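Local structure of diguanylate cyclase (Pseudomonas aeruginosa, 5M3C) at residues V411-L416 and S423-P428. The protein is a two-domain protein that joins a GGDEF domain of the diguanylate cyclase family to an EAL domain, with GTP and calcium ions bound in the model. Residues are numbered along the deposited sequence; the frame is centred on the assembly and turned at random.
Sequences VLSPPL and SKFLKP
Phe425 reaches from the last turn of helix 418-425 to the Leu412, Ser413 and Leu416 side chains in the irregular part of strand 406-417, which runs beside strand 192-200 in the TIM-barrel-like EAL domain, and so packs the C-terminal helix back on that irregular part. The pairing rests on side chains: the nearest CA atoms, those of Leu416 and Lys424, stand 9.1 Å apart, and the two segments bury 165 Å² in all, with Phe425 and Leu416 giving most. Leu416 CD1 meets the ring at its edge, near the ring plane, 3.6 Å from Phe425 CE2, and the two side chains run at about a right angle. The Phe425 CB points at 411-416, and CG anti to the carbonyl carbon (chi1 -59°) sets the ring against the three side chains. At the other meta carbon, Leu412 CD2 comes obliquely to 3.9 Å from Phe425 CE1, an apolar contact. Lys424 CG lies over one ring face, offset toward the rim, while Pro197 and Phe421 also touch Phe425. Between the leucines, Ser413 OG lies 3.5 Å from Phe425 CZ. This hydroxyl donates to Pro414 O at 3.0 Å. In that bond the donor is tilted 34° from the carbonyl plane.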
loop_
_atom_site.group_PDB
_atom_site.type_symbol
_atom_site.label_atom_id
_atom_site.label_comp_id
_atom_site.label_asym_id
_atom_site.label_seq_id
_atom_site.Cartn_x
_atom_site.Cartn_y
_atom_site.Cartn_z
ATOM N N VAL B 411 -6.890 23.972 22.458
ATOM C CA VAL B 411 -6.845 24.054 23.917
ATOM C C VAL B 411 -5.658 24.909 24.347
ATOM O O VAL B 411 -5.735 25.642 25.334
ATOM C CB VAL B 411 -6.731 22.663 24.575
ATOM C CG1 VAL B 411 -5.387 22.023 24.251
ATOM C CG2 VAL B 411 -6.919 22.770 26.083
ATOM N N LEU B 412 -4.561 24.806 23.604
ATOM C CA LEU B 412 -3.408 25.660 23.836
ATOM C C LEU B 412 -3.664 26.977 23.109
ATOM O O LEU B 412 -3.833 28.020 23.737
ATOM C CB LEU B 412 -2.129 24.993 23.325
ATOM C CG LEU B 412 -0.862 25.205 24.158
ATOM C CD1 LEU B 412 0.341 24.654 23.412
ATOM C CD2 LEU B 412 -0.650 26.671 24.496
ATOM N N SER B 413 -3.707 26.913 21.781
ATOM C CA SER B 413 -4.091 28.062 20.962
ATOM C C SER B 413 -4.146 27.673 19.490
ATOM O O SER B 413 -3.369 26.829 19.038
ATOM C CB SER B 413 -3.104 29.220 21.129
ATOM O OG SER B 413 -2.117 29.197 20.111
ATOM N N PRO B 414 -5.063 28.295 18.735
ATOM C CA PRO B 414 -5.099 28.074 17.300
ATOM C C PRO B 414 -3.874 28.696 16.641
ATOM O O PRO B 414 -3.167 29.481 17.276
ATOM C CB PRO B 414 -6.378 28.792 16.864
ATOM C CG PRO B 414 -6.582 29.856 17.883
ATOM C CD PRO B 414 -6.055 29.296 19.172
ATOM N N PRO B 415 -3.613 28.343 15.377
ATOM C CA PRO B 415 -2.476 28.918 14.666
ATOM C C PRO B 415 -2.553 30.441 14.634
ATOM O O PRO B 415 -3.592 30.997 14.277
ATOM C CB PRO B 415 -2.610 28.334 13.256
ATOM C CG PRO B 415 -3.409 27.087 13.429
ATOM C CD PRO B 415 -4.358 27.377 14.551
ATOM N N LEU B 416 -1.461 31.099 15.015
ATOM C CA LEU B 416 -1.417 32.560 15.087
ATOM C C LEU B 416 -0.498 33.169 14.024
ATOM O O LEU B 416 0.457 32.531 13.586
ATOM C CB LEU B 416 -0.931 33.010 16.468
ATOM C CG LEU B 416 -1.766 32.642 17.695
ATOM C CD1 LEU B 416 -1.263 33.425 18.898
ATOM C CD2 LEU B 416 -3.249 32.906 17.473
ATOM N N SER B 423 4.207 37.956 20.278
ATOM C CA SER B 423 3.679 38.742 21.388
ATOM C C SER B 423 2.976 37.884 22.444
ATOM O O SER B 423 2.851 38.303 23.594
ATOM C CB SER B 423 2.724 39.822 20.868
ATOM O OG SER B 423 1.755 40.174 21.843
ATOM N N LYS B 424 2.523 36.692 22.069
ATOM C CA LYS B 424 1.723 35.878 22.986
ATOM C C LYS B 424 2.470 34.705 23.631
ATOM O O LYS B 424 2.076 34.246 24.703
ATOM C CB LYS B 424 0.456 35.366 22.295
ATOM C CG LYS B 424 -0.443 34.560 23.220
ATOM C CD LYS B 424 -1.911 34.923 23.056
ATOM C CE LYS B 424 -2.738 34.383 24.216
ATOM N NZ LYS B 424 -4.115 34.954 24.252
ATOM N N PHE B 425 3.527 34.211 22.992
ATOM C CA PHE B 425 4.261 33.069 23.550
ATOM C C PHE B 425 5.758 33.298 23.670
ATOM O O PHE B 425 6.469 32.462 24.234
ATOM C CB PHE B 425 4.019 31.816 22.708
ATOM C CG PHE B 425 2.578 31.425 22.621
ATOM C CD1 PHE B 425 2.020 30.584 23.565
ATOM C CD2 PHE B 425 1.780 31.908 21.600
ATOM C CE1 PHE B 425 0.688 30.226 23.492
ATOM C CE2 PHE B 425 0.448 31.556 21.519
ATOM C CZ PHE B 425 -0.099 30.714 22.467
ATOM N N LEU B 426 6.247 34.419 23.150
ATOM C CA LEU B 426 7.688 34.620 23.068
ATOM C C LEU B 426 8.230 35.670 24.039
ATOM O O LEU B 426 7.719 36.789 24.139
ATOM C CB LEU B 426 8.099 34.932 21.627
ATOM C CG LEU B 426 7.675 33.854 20.619
ATOM C CD1 LEU B 426 8.656 33.790 19.458
ATOM C CD2 LEU B 426 7.556 32.482 21.272
ATOM N N LYS B 427 9.276 35.268 24.755
ATOM C CA LYS B 427 9.955 36.120 25.716
ATOM C C LYS B 427 11.308 36.557 25.154
ATOM O O LYS B 427 11.861 35.890 24.276
ATOM C CB LYS B 427 10.144 35.373 27.040
ATOM C CG LYS B 427 8.876 35.240 27.874
ATOM C CD LYS B 427 8.085 33.987 27.530
ATOM N N PRO B 428 11.848 37.677 25.668
ATOM C CA PRO B 428 13.072 38.307 25.146
ATOM C C PRO B 428 14.317 37.421 25.222
ATOM O O PRO B 428 14.400 36.535 26.073
ATOM C CB PRO B 428 13.245 39.546 26.038
ATOM C CG PRO B 428 11.921 39.758 26.694
ATOM C CD PRO B 428 11.313 38.398 26.834
#